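Local coordinates for endo-1,4-beta-xylanase (Pseudoalteromonas haloplanktis, PDB 1XWQ), which hydrolyses internal beta-1,4 linkages of xylan as a family 8 glycosyl hydrolase, and may, like relatives, cut cellulose-type beta-glucans, at residues D74-G79 with Y122-K127; Y203-F208 with V289-H294; G275-F280 with V328-G333. The protein carries 1 engineered substitution. One frame throughout, in Å; residues are numbered along the deposited sequence.

Contact 1: residues D74-G79 with Y122-K127. Engineered in segment 74-79: Q78 (natural residue Glu). With XYP (beta-D-xylopyranose), chain B.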
loop_
_atom_site.group_PDB
_atom_site.type_symbol
_atom_site.label_atom_id
_atom_site.label_comp_id
_atom_site.label_asym_id
_atom_site.label_seq_id
_atom_site.Cartn_x
_atom_site.Cartn_y
_atom_site.Cartn_z
ATOM N N ASP A 74 -9.396 3.072 -15.502
ATOM C CA ASP A 74 -10.388 2.507 -14.602
ATOM C C ASP A 74 -10.252 3.085 -13.204
ATOM O O ASP A 74 -9.490 4.026 -12.992
ATOM C CB ASP A 74 -10.371 0.965 -14.612
ATOM C CG ASP A 74 -8.997 0.374 -14.309
ATOM O OD1 ASP A 74 -8.276 0.906 -13.444
ATOM O OD2 ASP A 74 -8.571 -0.647 -14.885
ATOM N N ILE A 75 -11.025 2.557 -12.266
ATOM C CA ILE A 75 -11.050 3.091 -10.910
ATOM C C ILE A 75 -10.889 1.908 -9.959
ATOM O O ILE A 75 -11.617 0.920 -10.074
ATOM C CB ILE A 75 -12.380 3.850 -10.654
ATOM C CG1 ILE A 75 -12.614 4.917 -11.744
ATOM C CG2 ILE A 75 -12.395 4.469 -9.249
ATOM C CD1 ILE A 75 -14.032 5.484 -11.768
ATOM N N ARG A 76 -9.926 2.004 -9.044
ATOM C CA ARG A 76 -9.518 0.851 -8.233
ATOM C C ARG A 76 -9.647 1.118 -6.740
ATOM O O ARG A 76 -9.407 2.239 -6.287
ATOM C CB ARG A 76 -8.081 0.448 -8.583
ATOM C CG ARG A 76 -7.932 0.041 -10.035
ATOM C CD ARG A 76 -6.550 -0.438 -10.457
ATOM N NE ARG A 76 -6.602 -0.808 -11.872
ATOM C CZ ARG A 76 -5.832 -1.711 -12.461
ATOM N NH1 ARG A 76 -4.898 -2.362 -11.776
ATOM N NH2 ARG A 76 -5.994 -1.962 -13.753
ATOM N N THR A 77 -10.013 0.090 -5.975
ATOM C CA THR A 77 -10.118 0.230 -4.521
ATOM C C THR A 77 -8.759 0.511 -3.893
ATOM O O THR A 77 -8.663 1.218 -2.897
ATOM C CB THR A 77 -10.765 -1.009 -3.863
ATOM O OG1 THR A 77 -10.144 -2.211 -4.347
ATOM C CG2 THR A 77 -12.222 -1.139 -4.286
ATOM N N GLN A 78 -7.721 -0.065 -4.484
ATOM C CA GLN A 78 -6.354 0.170 -4.071
ATOM C C GLN A 78 -5.993 1.672 -4.083
ATOM O O GLN A 78 -5.603 2.226 -3.049
ATOM C CB GLN A 78 -5.435 -0.663 -4.957
ATOM C CG GLN A 78 -4.007 -0.280 -4.919
ATOM C CD GLN A 78 -3.245 -0.908 -6.049
ATOM O OE1 GLN A 78 -3.125 -0.312 -7.131
ATOM N NE2 GLN A 78 -2.735 -2.122 -5.821
ATOM N N GLY A 79 -6.152 2.325 -5.235
ATOM C CA GLY A 79 -5.891 3.754 -5.339
ATOM C C GLY A 79 -6.818 4.611 -4.490
ATOM O O GLY A 79 -6.382 5.597 -3.881
ATOM N N TYR A 122 -15.487 -4.764 -1.574
ATOM C CA TYR A 122 -15.406 -3.606 -2.452
ATOM C C TYR A 122 -14.900 -3.995 -3.831
ATOM O O TYR A 122 -13.782 -4.493 -3.979
ATOM C CB TYR A 122 -14.590 -2.489 -1.779
ATOM C CG TYR A 122 -15.419 -1.799 -0.721
ATOM C CD1 TYR A 122 -15.857 -2.494 0.408
ATOM C CD2 TYR A 122 -15.821 -0.471 -0.873
ATOM C CE1 TYR A 122 -16.656 -1.885 1.363
ATOM C CE2 TYR A 122 -16.610 0.153 0.087
ATOM C CZ TYR A 122 -17.027 -0.564 1.198
ATOM O OH TYR A 122 -17.820 0.035 2.150
ATOM N N ALA A 123 -15.764 -3.794 -4.827
ATOM C CA ALA A 123 -15.467 -4.139 -6.221
ATOM C C ALA A 123 -14.181 -3.467 -6.666
ATOM O O ALA A 123 -14.088 -2.230 -6.689
ATOM C CB ALA A 123 -16.612 -3.719 -7.124
ATOM N N TRP A 124 -13.196 -4.283 -7.028
ATOM C CA TRP A 124 -11.854 -3.770 -7.262
ATOM C C TRP A 124 -11.708 -2.892 -8.491
ATOM O O TRP A 124 -10.855 -2.003 -8.518
ATOM C CB TRP A 124 -10.815 -4.893 -7.238
ATOM C CG TRP A 124 -10.525 -5.545 -8.561
ATOM C CD1 TRP A 124 -11.169 -6.625 -9.105
ATOM C CD2 TRP A 124 -9.489 -5.190 -9.486
ATOM N NE1 TRP A 124 -10.598 -6.957 -10.309
ATOM C CE2 TRP A 124 -9.568 -6.090 -10.573
ATOM C CE3 TRP A 124 -8.494 -4.200 -9.507
ATOM C CZ2 TRP A 124 -8.695 -6.031 -11.670
ATOM C CZ3 TRP A 124 -7.627 -4.139 -10.596
ATOM C CH2 TRP A 124 -7.737 -5.053 -11.665
ATOM N N LYS A 125 -12.529 -3.140 -9.508
ATOM C CA LYS A 125 -12.401 -2.394 -10.753
ATOM C C LYS A 125 -13.722 -1.825 -11.241
ATOM O O LYS A 125 -14.643 -2.574 -11.594
ATOM C CB LYS A 125 -11.775 -3.261 -11.841
ATOM C CG LYS A 125 -11.478 -2.505 -13.129
ATOM C CD LYS A 125 -11.148 -3.478 -14.250
ATOM C CE LYS A 125 -9.657 -3.659 -14.419
ATOM N NZ LYS A 125 -9.379 -4.549 -15.585
ATOM N N LEU A 126 -13.786 -0.495 -11.263
ATOM C CA LEU A 126 -14.890 0.240 -11.853
ATOM C C LEU A 126 -14.404 0.920 -13.128
ATOM O O LEU A 126 -13.203 1.117 -13.311
ATOM C CB LEU A 126 -15.413 1.294 -10.864
ATOM C CG LEU A 126 -16.525 0.911 -9.866
ATOM C CD1 LEU A 126 -16.229 -0.368 -9.098
ATOM C CD2 LEU A 126 -16.796 2.058 -8.891
ATOM N N LYS A 127 -15.340 1.262 -14.009
ATOM C CA LYS A 127 -15.071 2.155 -15.129
ATOM C C LYS A 127 -16.263 3.079 -15.316
ATOM O O LYS A 127 -17.353 2.804 -14.814
ATOM C CB LYS A 127 -14.832 1.374 -16.430
ATOM C CG LYS A 127 -13.402 0.905 -16.619
ATOM C CD LYS A 127 -13.228 0.143 -17.919
ATOM C CE LYS A 127 -11.823 -0.412 -18.028
ATOM N NZ LYS A 127 -11.589 -1.036 -19.348
HETATM C C1 XYP B . -0.328 -1.812 -11.463
HETATM C C2 XYP B . -1.735 -1.548 -10.999
HETATM C C3 XYP B . -1.935 -1.906 -9.530
HETATM C C4 XYP B . -1.342 -3.273 -9.185
HETATM C C5 XYP B . 0.075 -3.352 -9.745
HETATM O O2 XYP B . -2.042 -0.187 -11.191
HETATM O O3 XYP B . -3.320 -1.867 -9.265
HETATM O O4 XYP B . -1.307 -3.483 -7.786
HETATM O O5 XYP B . 0.055 -3.079 -11.140
HETATM O O HOH W 1 -13.042 0.083 -7.729
HETATM O O HOH W 2 -11.289 -4.266 -2.939
#
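R76 carries its CG beside the backbone N (chi1 -61°) and runs extended from there to NE, which lays the side chain alongside W124 with its guanidinium nearly upright against the indole, the two planes 83° apart. The indole presents its rim: W124 CZ3 sits over one guanidinium face, 3.5 Å from R76 CZ, while R76 NH1 lies near the plane of the indole at its edge. The rotation of the guanidinium is fixed side-on by D74, since R76 NE meets D74 OD1 at 2.9 Å and R76 NH2 reaches the syn lone pair of D74 OD2 at 3.1 Å. That leaves NH1 to donate to O3 of the chain B xylose, 3.0 Å away. The same O3 donates to OE1 of Q78 at 2.6 Å, and Q78 NE2 donates to the sugar O4; Q78 is an engineered replacement for glutamate.

Behind these side chains, strands 74-76 and 123-128 are neighbours in a five-stranded antiparallel sheet. I75 and L126 form a hydrogen-bonded pair between them: I75 N donates to L126 O at 2.8 Å, and L126 N returns an almost straight bond to I75 O (178°). Their side chains share one face of the sheet and touch CB to CB, whereas R76 and K125 occupy the other. K125 bends at chi3 beside the D74 carboxylate, its CE 3.2 Å from D74 OD2; NZ stays too far for a salt bridge but probably still feels the carboxylate's charge. One water donates to both I75 O and A123 O, bridging the strands where the chain turns its corner at W124. At the start of helix 77-89, T77 rests CG2 against Y122 CB, 3.7 Å apart, and a second water joins T77 OG1 to Y122 O.

Contact 2: residues Y203-F208 with V289-H294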
loop_
_atom_site.group_PDB
_atom_site.type_symbol
_atom_site.label_atom_id
_atom_site.label_comp_id
_atom_site.label_asym_id
_atom_site.label_seq_id
_atom_site.Cartn_x
_atom_site.Cartn_y
_atom_site.Cartn_z
ATOM N N TYR A 203 0.204 -7.368 0.330
ATOM C CA TYR A 203 -0.976 -7.065 1.145
ATOM C C TYR A 203 -0.657 -7.077 2.645
ATOM O O TYR A 203 -1.456 -6.621 3.461
ATOM C CB TYR A 203 -2.102 -8.067 0.871
ATOM C CG TYR A 203 -2.656 -8.091 -0.546
ATOM C CD1 TYR A 203 -2.120 -7.291 -1.567
ATOM C CD2 TYR A 203 -3.726 -8.921 -0.858
ATOM C CE1 TYR A 203 -2.646 -7.326 -2.869
ATOM C CE2 TYR A 203 -4.263 -8.964 -2.145
ATOM C CZ TYR A 203 -3.716 -8.171 -3.142
ATOM O OH TYR A 203 -4.256 -8.235 -4.409
ATOM N N HIS A 204 0.506 -7.603 3.002
ATOM C CA HIS A 204 0.869 -7.754 4.407
ATOM C C HIS A 204 1.470 -6.483 5.002
ATOM O O HIS A 204 2.567 -6.073 4.626
ATOM C CB HIS A 204 1.813 -8.942 4.566
ATOM C CG HIS A 204 1.124 -10.260 4.427
ATOM N ND1 HIS A 204 0.815 -11.048 5.513
ATOM C CD2 HIS A 204 0.655 -10.915 3.337
ATOM C CE1 HIS A 204 0.198 -12.141 5.099
ATOM N NE2 HIS A 204 0.084 -12.083 3.784
ATOM N N ILE A 205 0.728 -5.855 5.914
ATOM C CA ILE A 205 1.211 -4.686 6.656
ATOM C C ILE A 205 0.944 -4.942 8.135
ATOM O O ILE A 205 -0.080 -4.506 8.672
ATOM C CB ILE A 205 0.520 -3.365 6.187
ATOM C CG1 ILE A 205 0.508 -3.249 4.657
ATOM C CG2 ILE A 205 1.211 -2.145 6.808
ATOM C CD1 ILE A 205 -0.877 -3.180 4.059
ATOM N N PRO A 206 1.844 -5.674 8.786
ATOM C CA PRO A 206 1.607 -6.143 10.156
ATOM C C PRO A 206 1.234 -5.034 11.136
ATOM O O PRO A 206 0.367 -5.269 11.980
ATOM C CB PRO A 206 2.931 -6.799 10.530
ATOM C CG PRO A 206 3.454 -7.290 9.207
ATOM C CD PRO A 206 3.142 -6.147 8.263
ATOM N N ALA A 207 1.853 -3.856 11.010
ATOM C CA ALA A 207 1.573 -2.741 11.915
ATOM C C ALA A 207 0.108 -2.292 11.867
ATOM O O ALA A 207 -0.450 -1.888 12.890
ATOM C CB ALA A 207 2.505 -1.567 11.630
ATOM N N PHE A 208 -0.512 -2.369 10.686
ATOM C CA PHE A 208 -1.935 -2.044 10.551
ATOM C C PHE A 208 -2.792 -2.934 11.452
ATOM O O PHE A 208 -3.782 -2.478 12.023
ATOM C CB PHE A 208 -2.413 -2.207 9.102
ATOM C CG PHE A 208 -2.055 -1.057 8.186
ATOM C CD1 PHE A 208 -1.169 -0.054 8.585
ATOM C CD2 PHE A 208 -2.603 -0.997 6.904
ATOM C CE1 PHE A 208 -0.836 0.996 7.720
ATOM C CE2 PHE A 208 -2.274 0.046 6.027
ATOM C CZ PHE A 208 -1.384 1.040 6.436
ATOM N N VAL A 289 7.735 -3.473 4.860
ATOM C CA VAL A 289 8.690 -3.895 5.880
ATOM C C VAL A 289 9.252 -2.650 6.564
ATOM O O VAL A 289 9.346 -2.607 7.793
ATOM C CB VAL A 289 9.830 -4.790 5.281
ATOM C CG1 VAL A 289 10.908 -5.104 6.324
ATOM C CG2 VAL A 289 9.256 -6.087 4.726
ATOM N N GLY A 290 9.599 -1.637 5.767
ATOM C CA GLY A 290 10.086 -0.369 6.298
ATOM C C GLY A 290 9.030 0.307 7.155
ATOM O O GLY A 290 9.336 0.844 8.225
ATOM N N LEU A 291 7.779 0.269 6.690
ATOM C CA LEU A 291 6.651 0.808 7.454
ATOM C C LEU A 291 6.569 0.119 8.822
ATOM O O LEU A 291 6.501 0.777 9.870
ATOM C CB LEU A 291 5.336 0.631 6.667
ATOM C CG LEU A 291 4.024 1.255 7.184
ATOM C CD1 LEU A 291 2.968 1.193 6.090
ATOM C CD2 LEU A 291 3.499 0.585 8.456
ATOM N N ASP A 292 6.580 -1.211 8.809
ATOM C CA ASP A 292 6.445 -1.975 10.041
ATOM C C ASP A 292 7.604 -1.727 11.002
ATOM O O ASP A 292 7.394 -1.594 12.212
ATOM C CB ASP A 292 6.338 -3.467 9.733
ATOM C CG ASP A 292 5.848 -4.260 10.912
ATOM O OD1 ASP A 292 6.604 -5.118 11.424
ATOM O OD2 ASP A 292 4.720 -4.078 11.404
ATOM N N ALA A 293 8.821 -1.667 10.462
ATOM C CA ALA A 293 10.010 -1.422 11.273
ATOM C C ALA A 293 9.911 -0.061 11.947
ATOM O O ALA A 293 10.183 0.074 13.146
ATOM C CB ALA A 293 11.256 -1.493 10.426
ATOM N N HIS A 294 9.512 0.942 11.173
ATOM C CA HIS A 294 9.345 2.300 11.691
ATOM C C HIS A 294 8.278 2.368 12.788
ATOM O O HIS A 294 8.532 2.886 13.884
ATOM C CB HIS A 294 9.025 3.280 10.549
ATOM C CG HIS A 294 8.997 4.719 10.970
ATOM N ND1 HIS A 294 8.266 5.677 10.297
ATOM C CD2 HIS A 294 9.612 5.364 11.991
ATOM C CE1 HIS A 294 8.430 6.848 10.887
ATOM N NE2 HIS A 294 9.242 6.687 11.917
#
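The first turn of helix 206-215 meets helix 283-296 inside the (alpha/alpha)6 barrel of family 8 glycosyl hydrolases, with L291 and D292 facing I205-F208. L291 supplies the apolar half. Its CG is anti to the backbone N (chi1 -173°), which carries both methyls toward the facing segment: CD1 lies 3.8 Å from I205 CG2 and 4.1 Å from F208 CE1, while CD2 reaches A207 CB at 4.0 Å. I205 CG2 thus meets L291 while also sitting over the centre of the F208 ring, 3.6 Å above its plane.

D292 supplies the polar half, its carboxylate also swung anti to its own backbone N. OD2 rests among the first residues of the facing helix, 3.4 Å from P206 CB and equally far from A207 CB. A207 N is only 2.9 Å from D292 OD2, yet the angle is too poor for a hydrogen bond, so the evidence supports an electrostatic attraction at most; a negative group at a helix N-terminus is probably stabilised there. The buried carboxylate is satisfied from other helices: R233 makes a salt bridge to OD2, and H302 hydrogen-bonds OD1. With an alanine here, R233 would probably be left without this charged mate, and a gap would open beside P206.

Around the pair, helix 219-243 brings S232 and R233 against P206, and H302 belongs to helix 300-318. Helix 143-160 supplies F151, which stacks on the F208 ring, and Y148, which meets it edge-to-face.

Contact 3: residues G275-F280 with V328-G333. With XYP (beta-D-xylopyranose), chain C; XYP (beta-D-xylopyranose), chain B.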
loop_
_atom_site.group_PDB
_atom_site.type_symbol
_atom_site.label_atom_id
_atom_site.label_comp_id
_atom_site.label_asym_id
_atom_site.label_seq_id
_atom_site.Cartn_x
_atom_site.Cartn_y
_atom_site.Cartn_z
ATOM N N GLY A 275 3.578 -16.191 -10.632
ATOM C CA GLY A 275 3.568 -15.955 -9.198
ATOM C C GLY A 275 4.914 -15.564 -8.607
ATOM O O GLY A 275 4.960 -14.821 -7.624
ATOM N N GLN A 276 6.001 -16.058 -9.205
ATOM C CA GLN A 276 7.349 -15.878 -8.645
ATOM C C GLN A 276 8.024 -14.587 -9.112
ATOM O O GLN A 276 9.174 -14.319 -8.758
ATOM C CB GLN A 276 8.230 -17.099 -8.943
ATOM C CG GLN A 276 8.903 -17.089 -10.322
ATOM C CD GLN A 276 7.994 -17.561 -11.441
ATOM O OE1 GLN A 276 6.832 -17.892 -11.214
ATOM N NE2 GLN A 276 8.526 -17.596 -12.657
ATOM N N TRP A 277 7.314 -13.791 -9.908
ATOM C CA TRP A 277 7.850 -12.513 -10.372
ATOM C C TRP A 277 7.900 -11.499 -9.243
ATOM O O TRP A 277 6.940 -11.364 -8.476
ATOM C CB TRP A 277 6.997 -11.942 -11.516
ATOM C CG TRP A 277 7.330 -12.482 -12.877
ATOM C CD1 TRP A 277 8.003 -13.641 -13.169
ATOM C CD2 TRP A 277 6.990 -11.892 -14.136
ATOM N NE1 TRP A 277 8.102 -13.798 -14.532
ATOM C CE2 TRP A 277 7.489 -12.740 -15.148
ATOM C CE3 TRP A 277 6.303 -10.730 -14.513
ATOM C CZ2 TRP A 277 7.333 -12.457 -16.515
ATOM C CZ3 TRP A 277 6.154 -10.447 -15.875
ATOM C CH2 TRP A 277 6.666 -11.311 -16.852
ATOM N N TYR A 278 9.041 -10.815 -9.134
ATOM C CA TYR A 278 9.115 -9.547 -8.427
ATOM C C TYR A 278 8.622 -8.573 -9.487
ATOM O O TYR A 278 9.327 -8.281 -10.457
ATOM C CB TYR A 278 10.551 -9.221 -7.974
ATOM C CG TYR A 278 10.777 -7.771 -7.552
ATOM C CD1 TYR A 278 10.558 -7.358 -6.235
ATOM C CD2 TYR A 278 11.220 -6.819 -8.474
ATOM C CE1 TYR A 278 10.776 -6.010 -5.844
ATOM C CE2 TYR A 278 11.429 -5.487 -8.110
ATOM C CZ TYR A 278 11.204 -5.090 -6.798
ATOM O OH TYR A 278 11.426 -3.778 -6.456
ATOM N N GLU A 279 7.377 -8.142 -9.333
ATOM C CA GLU A 279 6.755 -7.222 -10.275
ATOM C C GLU A 279 6.088 -6.085 -9.499
ATOM O O GLU A 279 6.485 -5.781 -8.376
ATOM C CB GLU A 279 5.754 -7.962 -11.186
ATOM C CG GLU A 279 4.841 -8.965 -10.480
ATOM C CD GLU A 279 4.079 -8.355 -9.313
ATOM O OE1 GLU A 279 2.947 -7.865 -9.518
ATOM O OE2 GLU A 279 4.626 -8.352 -8.185
ATOM N N PHE A 280 5.055 -5.496 -10.090
ATOM C CA PHE A 280 4.426 -4.281 -9.570
ATOM C C PHE A 280 3.883 -4.377 -8.140
ATOM O O PHE A 280 4.126 -3.483 -7.338
ATOM C CB PHE A 280 3.375 -3.778 -10.575
ATOM C CG PHE A 280 3.879 -3.768 -11.995
ATOM C CD1 PHE A 280 3.598 -4.828 -12.857
ATOM C CD2 PHE A 280 4.686 -2.726 -12.451
ATOM C CE1 PHE A 280 4.094 -4.836 -14.163
ATOM C CE2 PHE A 280 5.190 -2.725 -13.758
ATOM C CZ PHE A 280 4.893 -3.782 -14.611
ATOM N N VAL A 328 10.848 -5.464 -13.161
ATOM C CA VAL A 328 10.445 -6.864 -13.029
ATOM C C VAL A 328 11.646 -7.813 -13.072
ATOM O O VAL A 328 12.446 -7.782 -14.009
ATOM C CB VAL A 328 9.396 -7.283 -14.120
ATOM C CG1 VAL A 328 8.996 -8.748 -13.965
ATOM C CG2 VAL A 328 8.148 -6.399 -14.060
ATOM N N TYR A 329 11.757 -8.650 -12.047
ATOM C CA TYR A 329 12.775 -9.695 -11.988
ATOM C C TYR A 329 12.097 -11.025 -11.731
ATOM O O TYR A 329 11.055 -11.081 -11.077
ATOM C CB TYR A 329 13.813 -9.387 -10.899
ATOM C CG TYR A 329 14.753 -8.281 -11.314
ATOM C CD1 TYR A 329 14.447 -6.945 -11.040
ATOM C CD2 TYR A 329 15.928 -8.562 -12.016
ATOM C CE1 TYR A 329 15.297 -5.913 -11.445
ATOM C CE2 TYR A 329 16.788 -7.538 -12.422
ATOM C CZ TYR A 329 16.463 -6.219 -12.142
ATOM O OH TYR A 329 17.303 -5.200 -12.543
ATOM N N SER A 330 12.676 -12.091 -12.275
ATOM C CA SER A 330 12.207 -13.443 -12.000
ATOM C C SER A 330 13.425 -14.334 -11.814
ATOM O O SER A 330 14.280 -14.408 -12.697
ATOM C CB SER A 330 11.343 -13.960 -13.150
ATOM O OG SER A 330 10.872 -15.267 -12.881
ATOM N N TYR A 331 13.504 -15.003 -10.666
ATOM C CA TYR A 331 14.673 -15.809 -10.303
ATOM C C TYR A 331 15.986 -15.020 -10.462
ATOM O O TYR A 331 16.997 -15.554 -10.950
ATOM C CB TYR A 331 14.738 -17.096 -11.135
ATOM C CG TYR A 331 13.580 -18.068 -10.964
ATOM C CD1 TYR A 331 13.313 -18.671 -9.736
ATOM C CD2 TYR A 331 12.770 -18.407 -12.055
ATOM C CE1 TYR A 331 12.257 -19.582 -9.594
ATOM C CE2 TYR A 331 11.716 -19.309 -11.926
ATOM C CZ TYR A 331 11.469 -19.890 -10.693
ATOM O OH TYR A 331 10.437 -20.788 -10.565
ATOM N N GLY A 332 15.958 -13.746 -10.072
ATOM C CA GLY A 332 17.128 -12.890 -10.149
ATOM C C GLY A 332 17.467 -12.397 -11.546
ATOM O O GLY A 332 18.479 -11.717 -11.725
ATOM N N GLY A 333 16.617 -12.720 -12.523
ATOM C CA GLY A 333 16.840 -12.335 -13.904
ATOM C C GLY A 333 15.927 -11.218 -14.372
ATOM O O GLY A 333 14.714 -11.264 -14.163
HETATM C C1 XYP C . 2.723 -0.247 -15.378
HETATM C C2 XYP C . 2.143 -1.615 -15.654
HETATM C C3 XYP C . 0.813 -1.820 -14.931
HETATM C C4 XYP C . 0.958 -1.483 -13.452
HETATM C C5 XYP C . 1.561 -0.082 -13.314
HETATM O O2 XYP C . 1.926 -1.791 -17.037
HETATM O O3 XYP C . 0.381 -3.157 -15.090
HETATM O O4 XYP C . -0.330 -1.548 -12.881
HETATM O O5 XYP C . 2.783 0.014 -14.037
HETATM C C1 XYP B . -0.328 -1.812 -11.463
HETATM C C2 XYP B . -1.735 -1.548 -10.999
HETATM C C3 XYP B . -1.935 -1.906 -9.530
HETATM C C4 XYP B . -1.342 -3.273 -9.185
HETATM C C5 XYP B . 0.075 -3.352 -9.745
HETATM O O2 XYP B . -2.042 -0.187 -11.191
HETATM O O3 XYP B . -3.320 -1.867 -9.265
HETATM O O4 XYP B . -1.307 -3.483 -7.786
HETATM O O5 XYP B . 0.055 -3.079 -11.140
HETATM O O HOH W 3 11.624 -15.002 -8.316
#
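V328 is the principal bump, and W277, E279 and F280 form the hollow that receives it. With CG1 anti to the backbone N (chi1 180°), the two methyls part: CG1 lies against the six-membered part of the W277 indole, near its rim, 3.4 Å from CE3, while CG2 touches both E279 CB and F280 CZ, the latter 4.2 Å away. S330 occupies the five-membered end of the same indole, its OG 3.3 Å from W277 CD1. V328 and S330, either side of Y329 in sequence, thus meet different rings of one indole.

A second fit lies farther out. The Q276 chain bends at chi2 and lays CG over one face of the Y331 ring, a CH-pi contact of 4.1 Å from CG to the ring centroid, with the amide tilted 31° from the ring plane. Q276 NE2 also makes a weak hydrogen bond to S330 OG, while its OE1 is held by the backbone of G265.

Between these fits runs the antiparallel pair Y278 and Y329: Y278 N donates to Y329 O at 2.8 Å, and Y329 N donates to Y278 O at 2.9 Å. Their rings stand side by side on the sheet face away from W277, pointing the same way. F280 turns a ring face to C2 of the chain C xylose, 3.7 Å from CZ.

A type I' turn, S330 to G333, carries the chain into strand 333-334, the third of this small sheet. Helix 300-318 backs the tyrosine face, with F312 edge-to-face on Y329 and L313 against Y278, whose OH bonds Q344 of helix 342-351.

Contacts 1 and 3 flank the bound xylose units: their centres are 25 Å apart and their nearest atoms about 7 Å, yet both touch the chain B sugar. Contact 1 holds the sugar by polar groups, one from the engineered Q78, contact 3 packs F280 CB against its C5, and D281, directly after residues 275-280, adds a hydrogen bond. Contact 2 lies deeper in the chain; its centre is 23 Å from that of contact 1 and 21 Å from that of contact 3. The side chain of I205 is about 12 Å from a bound XYP (beta-D-xylopyranose). The chain passes from strand 277-278 into helix 283-296, joining contacts 3 and 2, and helix 300-318 reaches both through H302 and F312.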